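Local coordinates for TfuA domain-containing protein (Methanosarcina acetivorans, PDB 6XP8) that takes part in peptide backbone thioamidation, probably acting together with a YcaO enzyme, at residues R2-T7 / R21-P26; Y41-I46 / K71-A76; E61-L66 / S84-H89. One frame throughout, in Å; residues are numbered along the deposited sequence.

Overall arrangement
A parallel sheet in the strand order 23-25, 3-6, 43-46, 71-74, 92-93, with helices on both faces, underlies all three contacts. Interactions 1 and 2 are neighbouring strand pairs, their centres about 9 Å apart, joined where strands 3-6 and 43-46 run side by side. Both are held by backbone hydrogen bonds. Interaction 2 lies inside the sheet and adds almost purely aliphatic packing, whereas interaction 1 includes an outermost strand with polar, partly exposed side chains. Interaction 3, centred about 10 Å from interaction 2, packs helix 59-67 against the end of helix 78-86, mostly through aliphatic side chains, with exposed His89 at one side; Ile62 and Leu66 also press on strands of interaction 2.

Interaction 1: residues R2-T7 / R21-P26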
loop_
_atom_site.group_PDB
_atom_site.type_symbol
_atom_site.label_atom_id
_atom_site.label_comp_id
_atom_site.label_asym_id
_atom_site.label_seq_id
_atom_site.Cartn_x
_atom_site.Cartn_y
_atom_site.Cartn_z
ATOM N N ARG A 2 -9.232 -13.892 -17.773
ATOM C CA ARG A 2 -8.615 -14.292 -16.505
ATOM C C ARG A 2 -7.812 -13.136 -15.909
ATOM O O ARG A 2 -7.125 -12.404 -16.635
ATOM C CB ARG A 2 -7.699 -15.508 -16.701
ATOM C CG ARG A 2 -8.395 -16.793 -17.137
ATOM C CD ARG A 2 -8.600 -17.771 -15.986
ATOM N NE ARG A 2 -9.933 -17.670 -15.388
ATOM C CZ ARG A 2 -10.188 -17.354 -14.117
ATOM N NH1 ARG A 2 -9.203 -17.099 -13.259
ATOM N NH2 ARG A 2 -11.446 -17.294 -13.696
ATOM N N ALA A 3 -7.911 -12.984 -14.590
ATOM C CA ALA A 3 -7.150 -11.970 -13.855
ATOM C C ALA A 3 -6.080 -12.573 -12.955
ATOM O O ALA A 3 -6.285 -13.628 -12.347
ATOM C CB ALA A 3 -8.075 -11.088 -13.038
ATOM N N VAL A 4 -4.945 -11.883 -12.887
ATOM C CA VAL A 4 -3.871 -12.183 -11.939
ATOM C C VAL A 4 -3.628 -10.950 -11.053
ATOM O O VAL A 4 -3.552 -9.825 -11.553
ATOM C CB VAL A 4 -2.591 -12.720 -12.652
ATOM C CG1 VAL A 4 -2.040 -11.730 -13.675
ATOM C CG2 VAL A 4 -1.521 -13.127 -11.650
ATOM N N ILE A 5 -3.556 -11.174 -9.739
ATOM C CA ILE A 5 -3.376 -10.089 -8.755
ATOM C C ILE A 5 -2.153 -10.343 -7.885
ATOM O O ILE A 5 -2.026 -11.402 -7.270
ATOM C CB ILE A 5 -4.616 -9.914 -7.830
ATOM C CG1 ILE A 5 -5.927 -9.829 -8.623
ATOM C CG2 ILE A 5 -4.443 -8.735 -6.870
ATOM C CD1 ILE A 5 -6.079 -8.594 -9.479
ATOM N N PHE A 6 -1.262 -9.356 -7.830
ATOM C CA PHE A 6 -0.072 -9.437 -6.992
ATOM C C PHE A 6 -0.330 -8.690 -5.694
ATOM O O PHE A 6 -0.403 -7.457 -5.687
ATOM C CB PHE A 6 1.144 -8.878 -7.735
ATOM C CG PHE A 6 1.450 -9.607 -9.016
ATOM C CD1 PHE A 6 2.284 -10.724 -9.011
ATOM C CD2 PHE A 6 0.895 -9.187 -10.227
ATOM C CE1 PHE A 6 2.563 -11.409 -10.190
ATOM C CE2 PHE A 6 1.161 -9.876 -11.407
ATOM C CZ PHE A 6 2.005 -10.984 -11.388
ATOM N N THR A 7 -0.497 -9.447 -4.607
ATOM C CA THR A 7 -0.822 -8.887 -3.285
ATOM C C THR A 7 -0.375 -9.837 -2.153
ATOM O O THR A 7 0.415 -10.757 -2.397
ATOM C CB THR A 7 -2.308 -8.402 -3.188
ATOM O OG1 THR A 7 -2.470 -7.536 -2.057
ATOM C CG2 THR A 7 -3.317 -9.551 -3.121
ATOM N N ARG A 21 -12.658 -13.818 -7.000
ATOM C CA ARG A 21 -11.953 -15.025 -7.441
ATOM C C ARG A 21 -11.027 -14.632 -8.584
ATOM O O ARG A 21 -11.474 -14.201 -9.648
ATOM C CB ARG A 21 -12.903 -16.164 -7.861
ATOM C CG ARG A 21 -12.167 -17.402 -8.376
ATOM C CD ARG A 21 -13.073 -18.403 -9.084
ATOM N NE ARG A 21 -13.522 -19.461 -8.181
ATOM C CZ ARG A 21 -13.331 -20.768 -8.358
ATOM N NH1 ARG A 21 -12.699 -21.243 -9.427
ATOM N NH2 ARG A 21 -13.798 -21.615 -7.452
ATOM N N ALA A 22 -9.730 -14.763 -8.322
ATOM C CA ALA A 22 -8.676 -14.475 -9.283
ATOM C C ALA A 22 -7.470 -15.342 -8.949
ATOM O O ALA A 22 -7.463 -16.050 -7.934
ATOM C CB ALA A 22 -8.300 -12.998 -9.232
ATOM N N ASN A 23 -6.461 -15.301 -9.815
ATOM C CA ASN A 23 -5.172 -15.898 -9.504
ATOM C C ASN A 23 -4.374 -14.931 -8.631
ATOM O O ASN A 23 -3.842 -13.932 -9.123
ATOM C CB ASN A 23 -4.408 -16.259 -10.786
ATOM C CG ASN A 23 -3.074 -16.941 -10.512
ATOM O OD1 ASN A 23 -2.595 -16.982 -9.378
ATOM N ND2 ASN A 23 -2.471 -17.486 -11.556
ATOM N N TYR A 24 -4.295 -15.240 -7.336
ATOM C CA TYR A 24 -3.503 -14.442 -6.400
ATOM C C TYR A 24 -2.065 -14.914 -6.339
ATOM O O TYR A 24 -1.786 -16.101 -6.142
ATOM C CB TYR A 24 -4.154 -14.374 -5.009
ATOM C CG TYR A 24 -5.428 -13.571 -5.065
ATOM C CD1 TYR A 24 -5.394 -12.168 -5.069
ATOM C CD2 TYR A 24 -6.668 -14.198 -5.186
ATOM C CE1 TYR A 24 -6.562 -11.422 -5.167
ATOM C CE2 TYR A 24 -7.838 -13.456 -5.276
ATOM C CZ TYR A 24 -7.781 -12.070 -5.262
ATOM O OH TYR A 24 -8.932 -11.319 -5.354
ATOM N N GLN A 25 -1.165 -13.961 -6.543
ATOM C CA GLN A 25 0.268 -14.204 -6.556
ATOM C C GLN A 25 0.920 -13.378 -5.447
ATOM O O GLN A 25 0.336 -12.385 -5.008
ATOM C CB GLN A 25 0.860 -13.830 -7.925
ATOM C CG GLN A 25 0.450 -14.752 -9.073
ATOM C CD GLN A 25 0.930 -16.188 -8.908
ATOM O OE1 GLN A 25 0.134 -17.129 -8.972
ATOM N NE2 GLN A 25 2.226 -16.365 -8.690
ATOM N N PRO A 26 2.134 -13.771 -4.997
ATOM C CA PRO A 26 2.867 -12.963 -4.012
ATOM C C PRO A 26 3.201 -11.554 -4.546
ATOM O O PRO A 26 3.040 -11.309 -5.758
ATOM C CB PRO A 26 4.157 -13.767 -3.794
ATOM C CG PRO A 26 3.795 -15.161 -4.157
ATOM C CD PRO A 26 2.857 -15.020 -5.311
#
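Strands 3-6 and 23-25 form a parallel beta-alpha-beta unit with helix 13-19 as the crossover. Four nearly straight backbone bonds stitch them together: Asn23 N to Ala3 O, Ile5 N to Asn23 O (2.8 Å), Gln25 N to Ile5 O (2.8 Å) and Thr7 N to Gln25 O. At the last rung two acceptors, Thr7 O and Gln25 O, come within 3.1 Å without bonding; His13 NE2 hydrogen-bonds Thr7 O and, weakly, Gln25 O. The tight side carries Ile5 and Tyr24, which lie alongside each other pointing the same way, Ile5 CB 3.6 Å from Tyr24 CE1. Thr7 CG2 adds to the same ring at CD1, while Ala22 CB meets Ile5 CG1 at 4.0 Å. The other face is more polar and opens to solvent at Asn23 and Gln25, although buried Val4 and Phe6 pack just as closely: Val4 CG2, anti to its backbone N, meets Gln25 CG at 3.6 Å. Here the Phe6 ring runs beside Gln25, CD1 3.6 Å from Gln25 CB, with Pro26 O at the ring edge in its plane. An alanine in place of Phe6 would probably loosen this face, because the ring's contacts with Gln25 CB, Pro26 O, Val28 and Leu33 would go. At the open end Arg2 and Arg21 extend outward, their like-charged Arg2 NH2 and Arg21 NH1 atoms 5.9 Å apart. Helix 198-215 packs on Ala3, Ile5 and Tyr24, helix 33-38 lies over Val4, Phe6, Asn23 and Gln25, and strand 43-46 bonds to the far edge of strand 3-6.

Interaction 2: residues Y41-I46 / K71-A76; sequences YKVIGI and KVVGGA
Backbone hydrogen bonds carry this parallel pairing of strands 43-46 and 71-74, which run 17° from parallel as the two strands of a beta-alpha-beta unit. Lys71 N opens the ladder by bonding Lys42 O in the carbonyl plane. Ile44 N then reaches Lys71 O at 2.8 Å, Val73 N reaches Ile44 O at 2.9 Å, and Ile46 N reaches Val73 O at 2.8 Å; each of these three donors lies nearly on the C=O axis of its acceptor. The ladder frays at its C-terminal end, where the bond from Gly75 N to Ile46 O is stretched to 3.3 Å and is weak. Just beyond, Ala76 takes a positive phi of 73°, and the chain leaves its extended course ahead of helix 78-86.

CA-H...O contacts fill in between the rungs. The shortest joins Gly74 CA to Ile46 O at 3.2 Å; Val43, Gly45 and Val72 make similar ones through their CA atoms.

Apolar contacts fall on both faces of the sheet. On one, the Ile46 side chain is extended, CG1 anti to its carbonyl carbon and CD1 carried on by chi2 of 170°, so that the Ile46 and Val72 side chains cross obliquely, Ile46 CD1 3.9 Å from Val72 CG1; Ile44 CB lies farther from Val72 CG2. On the other, Val43 CG2 meets Lys71 CB at 4.2 Å, while the amino end of Lys71 leads away. Gly45, paired with Val73, has no side chain on this face and contributes only backbone.

Helix 59-67, the crossover of the unit, packs on Ile44, Ile46 and Val72 through Ile62, Ala65 and Leu66. Helix 198-215 covers Val43 and Val73 on the opposite face. Strand 3-6 bonds to the other edge of 43-46, and strand 92-93 meets 71-74 at Val72.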
loop_
_atom_site.group_PDB
_atom_site.type_symbol
_atom_site.label_atom_id
_atom_site.label_comp_id
_atom_site.label_asym_id
_atom_site.label_seq_id
_atom_site.Cartn_x
_atom_site.Cartn_y
_atom_site.Cartn_z
ATOM N N TYR A 41 -3.521 -14.061 -19.924
ATOM C CA TYR A 41 -4.283 -13.272 -18.935
ATOM C C TYR A 41 -4.682 -11.906 -19.505
ATOM O O TYR A 41 -3.924 -11.288 -20.261
ATOM C CB TYR A 41 -3.511 -13.117 -17.612
ATOM C CG TYR A 41 -3.545 -14.335 -16.703
ATOM C CD1 TYR A 41 -2.750 -15.460 -16.970
ATOM C CD2 TYR A 41 -4.361 -14.360 -15.566
ATOM C CE1 TYR A 41 -2.782 -16.576 -16.144
ATOM C CE2 TYR A 41 -4.394 -15.471 -14.729
ATOM C CZ TYR A 41 -3.600 -16.575 -15.024
ATOM O OH TYR A 41 -3.619 -17.679 -14.207
ATOM N N LYS A 42 -5.881 -11.449 -19.139
ATOM C CA LYS A 42 -6.460 -10.236 -19.725
ATOM C C LYS A 42 -6.339 -8.996 -18.843
ATOM O O LYS A 42 -6.305 -7.876 -19.354
ATOM C CB LYS A 42 -7.922 -10.463 -20.135
ATOM C CG LYS A 42 -8.110 -11.350 -21.364
ATOM C CD LYS A 42 -7.592 -10.693 -22.641
ATOM C CE LYS A 42 -7.250 -11.733 -23.696
ATOM N NZ LYS A 42 -6.712 -11.095 -24.931
ATOM N N VAL A 43 -6.295 -9.204 -17.526
ATOM C CA VAL A 43 -6.143 -8.105 -16.562
ATOM C C VAL A 43 -5.088 -8.478 -15.519
ATOM O O VAL A 43 -5.103 -9.594 -14.985
ATOM C CB VAL A 43 -7.483 -7.715 -15.866
ATOM C CG1 VAL A 43 -7.287 -6.521 -14.936
ATOM C CG2 VAL A 43 -8.568 -7.370 -16.883
ATOM N N ILE A 44 -4.169 -7.545 -15.265
ATOM C CA ILE A 44 -3.210 -7.636 -14.156
ATOM C C ILE A 44 -3.557 -6.560 -13.124
ATOM O O ILE A 44 -3.683 -5.387 -13.466
ATOM C CB ILE A 44 -1.741 -7.443 -14.624
ATOM C CG1 ILE A 44 -1.334 -8.536 -15.629
ATOM C CG2 ILE A 44 -0.783 -7.430 -13.425
ATOM C CD1 ILE A 44 -0.096 -8.216 -16.449
ATOM N N GLY A 45 -3.702 -6.974 -11.869
ATOM C CA GLY A 45 -3.781 -6.042 -10.748
ATOM C C GLY A 45 -2.468 -6.049 -9.991
ATOM O O GLY A 45 -2.038 -7.092 -9.493
ATOM N N ILE A 46 -1.815 -4.892 -9.938
ATOM C CA ILE A 46 -0.608 -4.738 -9.126
ATOM C C ILE A 46 -1.016 -3.987 -7.866
ATOM O O ILE A 46 -1.413 -2.825 -7.937
ATOM C CB ILE A 46 0.538 -3.995 -9.863
ATOM C CG1 ILE A 46 0.919 -4.716 -11.174
ATOM C CG2 ILE A 46 1.747 -3.860 -8.939
ATOM C CD1 ILE A 46 1.854 -3.926 -12.076
ATOM N N LYS A 71 -4.896 -5.223 -19.662
ATOM C CA LYS A 71 -5.227 -4.074 -18.828
ATOM C C LYS A 71 -4.435 -4.194 -17.530
ATOM O O LYS A 71 -4.338 -5.279 -16.963
ATOM C CB LYS A 71 -6.732 -4.008 -18.556
ATOM C CG LYS A 71 -7.578 -4.063 -19.821
ATOM C CD LYS A 71 -8.940 -3.414 -19.633
ATOM C CE LYS A 71 -9.657 -3.230 -20.967
ATOM N NZ LYS A 71 -8.949 -2.296 -21.890
ATOM N N VAL A 72 -3.832 -3.090 -17.097
ATOM C CA VAL A 72 -3.035 -3.081 -15.863
ATOM C C VAL A 72 -3.615 -2.036 -14.911
ATOM O O VAL A 72 -3.700 -0.853 -15.254
ATOM C CB VAL A 72 -1.520 -2.837 -16.121
ATOM C CG1 VAL A 72 -0.718 -2.955 -14.823
ATOM C CG2 VAL A 72 -0.969 -3.830 -17.146
ATOM N N VAL A 73 -4.006 -2.502 -13.724
ATOM C CA VAL A 73 -4.555 -1.664 -12.657
ATOM C C VAL A 73 -3.548 -1.667 -11.519
ATOM O O VAL A 73 -2.996 -2.713 -11.185
ATOM C CB VAL A 73 -5.917 -2.199 -12.139
ATOM C CG1 VAL A 73 -6.513 -1.283 -11.064
ATOM C CG2 VAL A 73 -6.899 -2.360 -13.281
ATOM N N GLY A 74 -3.305 -0.488 -10.948
ATOM C CA GLY A 74 -2.463 -0.364 -9.763
ATOM C C GLY A 74 -3.065 0.505 -8.684
ATOM O O GLY A 74 -3.772 1.468 -8.973
ATOM N N GLY A 75 -2.780 0.149 -7.433
ATOM C CA GLY A 75 -3.115 0.973 -6.279
ATOM C C GLY A 75 -2.499 0.454 -4.993
ATOM O O GLY A 75 -1.833 -0.599 -4.982
ATOM N N ALA A 76 -2.739 1.205 -3.916
ATOM C CA ALA A 76 -2.347 0.881 -2.523
ATOM C C ALA A 76 -0.855 1.015 -2.195
ATOM O O ALA A 76 -0.481 1.733 -1.260
ATOM C CB ALA A 76 -2.887 -0.482 -2.080
#

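Interaction 3: residues E61-L66 / S84-H89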
loop_
_atom_site.group_PDB
_atom_site.type_symbol
_atom_site.label_atom_id
_atom_site.label_comp_id
_atom_site.label_asym_id
_atom_site.label_seq_id
_atom_site.Cartn_x
_atom_site.Cartn_y
_atom_site.Cartn_z
ATOM N N GLU A 61 8.293 -3.728 -18.289
ATOM C CA GLU A 61 7.414 -4.883 -18.089
ATOM C C GLU A 61 5.935 -4.516 -18.153
ATOM O O GLU A 61 5.141 -5.233 -18.767
ATOM C CB GLU A 61 7.681 -5.520 -16.734
ATOM C CG GLU A 61 9.105 -5.980 -16.507
ATOM C CD GLU A 61 9.254 -6.589 -15.138
ATOM O OE1 GLU A 61 8.464 -7.497 -14.816
ATOM O OE2 GLU A 61 10.149 -6.154 -14.395
ATOM N N ILE A 62 5.582 -3.410 -17.496
ATOM C CA ILE A 62 4.202 -2.920 -17.464
ATOM C C ILE A 62 3.800 -2.471 -18.874
ATOM O O ILE A 62 2.737 -2.860 -19.365
ATOM C CB ILE A 62 3.998 -1.822 -16.384
ATOM C CG1 ILE A 62 4.094 -2.455 -14.984
ATOM C CG2 ILE A 62 2.657 -1.105 -16.556
ATOM C CD1 ILE A 62 4.517 -1.506 -13.878
ATOM N N LEU A 63 4.673 -1.698 -19.523
ATOM C CA LEU A 63 4.442 -1.245 -20.900
ATOM C C LEU A 63 4.278 -2.388 -21.901
ATOM O O LEU A 63 3.442 -2.289 -22.808
ATOM C CB LEU A 63 5.536 -0.271 -21.357
ATOM C CG LEU A 63 5.584 1.101 -20.668
ATOM C CD1 LEU A 63 6.858 1.846 -21.045
ATOM C CD2 LEU A 63 4.355 1.945 -20.973
ATOM N N SER A 64 5.056 -3.462 -21.730
ATOM C CA SER A 64 4.930 -4.667 -22.563
ATOM C C SER A 64 3.531 -5.280 -22.436
ATOM O O SER A 64 2.885 -5.586 -23.449
ATOM C CB SER A 64 6.009 -5.703 -22.214
ATOM O OG SER A 64 5.891 -6.854 -23.035
ATOM N N ALA A 65 3.071 -5.432 -21.192
ATOM C CA ALA A 65 1.727 -5.937 -20.896
ATOM C C ALA A 65 0.629 -5.081 -21.539
ATOM O O ALA A 65 -0.292 -5.619 -22.164
ATOM C CB ALA A 65 1.520 -6.051 -19.386
ATOM N N LEU A 66 0.752 -3.760 -21.402
ATOM C CA LEU A 66 -0.204 -2.806 -21.980
ATOM C C LEU A 66 -0.241 -2.880 -23.508
ATOM O O LEU A 66 -1.325 -2.859 -24.100
ATOM C CB LEU A 66 0.098 -1.372 -21.518
ATOM C CG LEU A 66 -0.105 -1.040 -20.030
ATOM C CD1 LEU A 66 0.602 0.255 -19.681
ATOM C CD2 LEU A 66 -1.584 -0.976 -19.653
ATOM N N SER A 84 1.070 6.034 -10.786
ATOM C CA SER A 84 1.384 7.467 -10.822
ATOM C C SER A 84 2.449 7.806 -11.872
ATOM O O SER A 84 2.480 8.926 -12.396
ATOM C CB SER A 84 1.804 7.977 -9.440
ATOM O OG SER A 84 3.144 7.637 -9.130
ATOM N N GLU A 85 3.307 6.831 -12.169
ATOM C CA GLU A 85 4.375 6.986 -13.161
ATOM C C GLU A 85 3.935 6.632 -14.576
ATOM O O GLU A 85 4.524 7.124 -15.546
ATOM C CB GLU A 85 5.599 6.143 -12.779
ATOM C CG GLU A 85 6.231 6.522 -11.446
ATOM C CD GLU A 85 7.086 5.422 -10.832
ATOM O OE1 GLU A 85 7.038 4.262 -11.294
ATOM O OE2 GLU A 85 7.814 5.722 -9.862
ATOM N N LEU A 86 2.916 5.777 -14.698
ATOM C CA LEU A 86 2.553 5.195 -15.996
ATOM C C LEU A 86 1.091 5.379 -16.425
ATOM O O LEU A 86 0.661 4.767 -17.414
ATOM C CB LEU A 86 2.952 3.706 -16.042
ATOM C CG LEU A 86 4.437 3.349 -15.880
ATOM C CD1 LEU A 86 4.605 1.895 -15.472
ATOM C CD2 LEU A 86 5.240 3.651 -17.142
ATOM N N ASP A 87 0.339 6.225 -15.713
ATOM C CA ASP A 87 -1.079 6.467 -16.057
ATOM C C ASP A 87 -1.291 7.083 -17.436
ATOM O O ASP A 87 -2.285 6.785 -18.104
ATOM C CB ASP A 87 -1.838 7.261 -14.977
ATOM C CG ASP A 87 -1.108 8.527 -14.513
ATOM O OD1 ASP A 87 -0.103 8.947 -15.127
ATOM O OD2 ASP A 87 -1.558 9.105 -13.501
ATOM N N THR A 88 -0.343 7.919 -17.856
ATOM C CA THR A 88 -0.377 8.548 -19.185
ATOM C C THR A 88 -0.134 7.535 -20.316
ATOM O O THR A 88 -0.418 7.821 -21.485
ATOM C CB THR A 88 0.623 9.722 -19.300
ATOM O OG1 THR A 88 1.954 9.252 -19.060
ATOM C CG2 THR A 88 0.285 10.837 -18.306
ATOM N N HIS A 89 0.373 6.356 -19.949
ATOM C CA HIS A 89 0.665 5.265 -20.886
ATOM C C HIS A 89 -0.397 4.158 -20.919
ATOM O O HIS A 89 -0.275 3.196 -21.688
ATOM C CB HIS A 89 2.033 4.662 -20.565
ATOM C CG HIS A 89 3.184 5.549 -20.920
ATOM N ND1 HIS A 89 3.837 6.330 -19.991
ATOM C CD2 HIS A 89 3.805 5.773 -22.103
ATOM C CE1 HIS A 89 4.805 7.002 -20.587
ATOM N NE2 HIS A 89 4.807 6.682 -21.868
#
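Two successive helices of the alpha/beta fold meet here: helix 59-67, which crosses between strands 43-46 and 71-74, and the end of helix 78-86 with the 3-10 turn that follows it. Three side chains of the first helix do the touching. Ile62 points at the partner and is the buried end of the contact. Its CG2, anti to the backbone N, approaches Leu86 CD1 at 3.7 Å, and its CD1 comes to 3.8 Å from the same Leu86 CD1, so one methyl of Leu86 sits against both branches. Met91 touches Ile62 and Leu86 as well. Leu63 starts off to the side; with chi2 at 170° CD1 continues the chain, and the side-branch methyl CD2 is the one that meets His89 CB at 3.6 Å, with Leu86 CD2 a looser 4.3 Å from Leu63 CD2. This is the more open part, since His89 is exposed. The 3-10 turn, held by His89 N to Leu86 O, leaves both side chains directed at helix 59-67. Leu66, one turn beyond Ile62, also packs on Val72 of the sheet, and its CD1 meets the backbone: Leu66 CD1 lies 3.7 Å from His89 O.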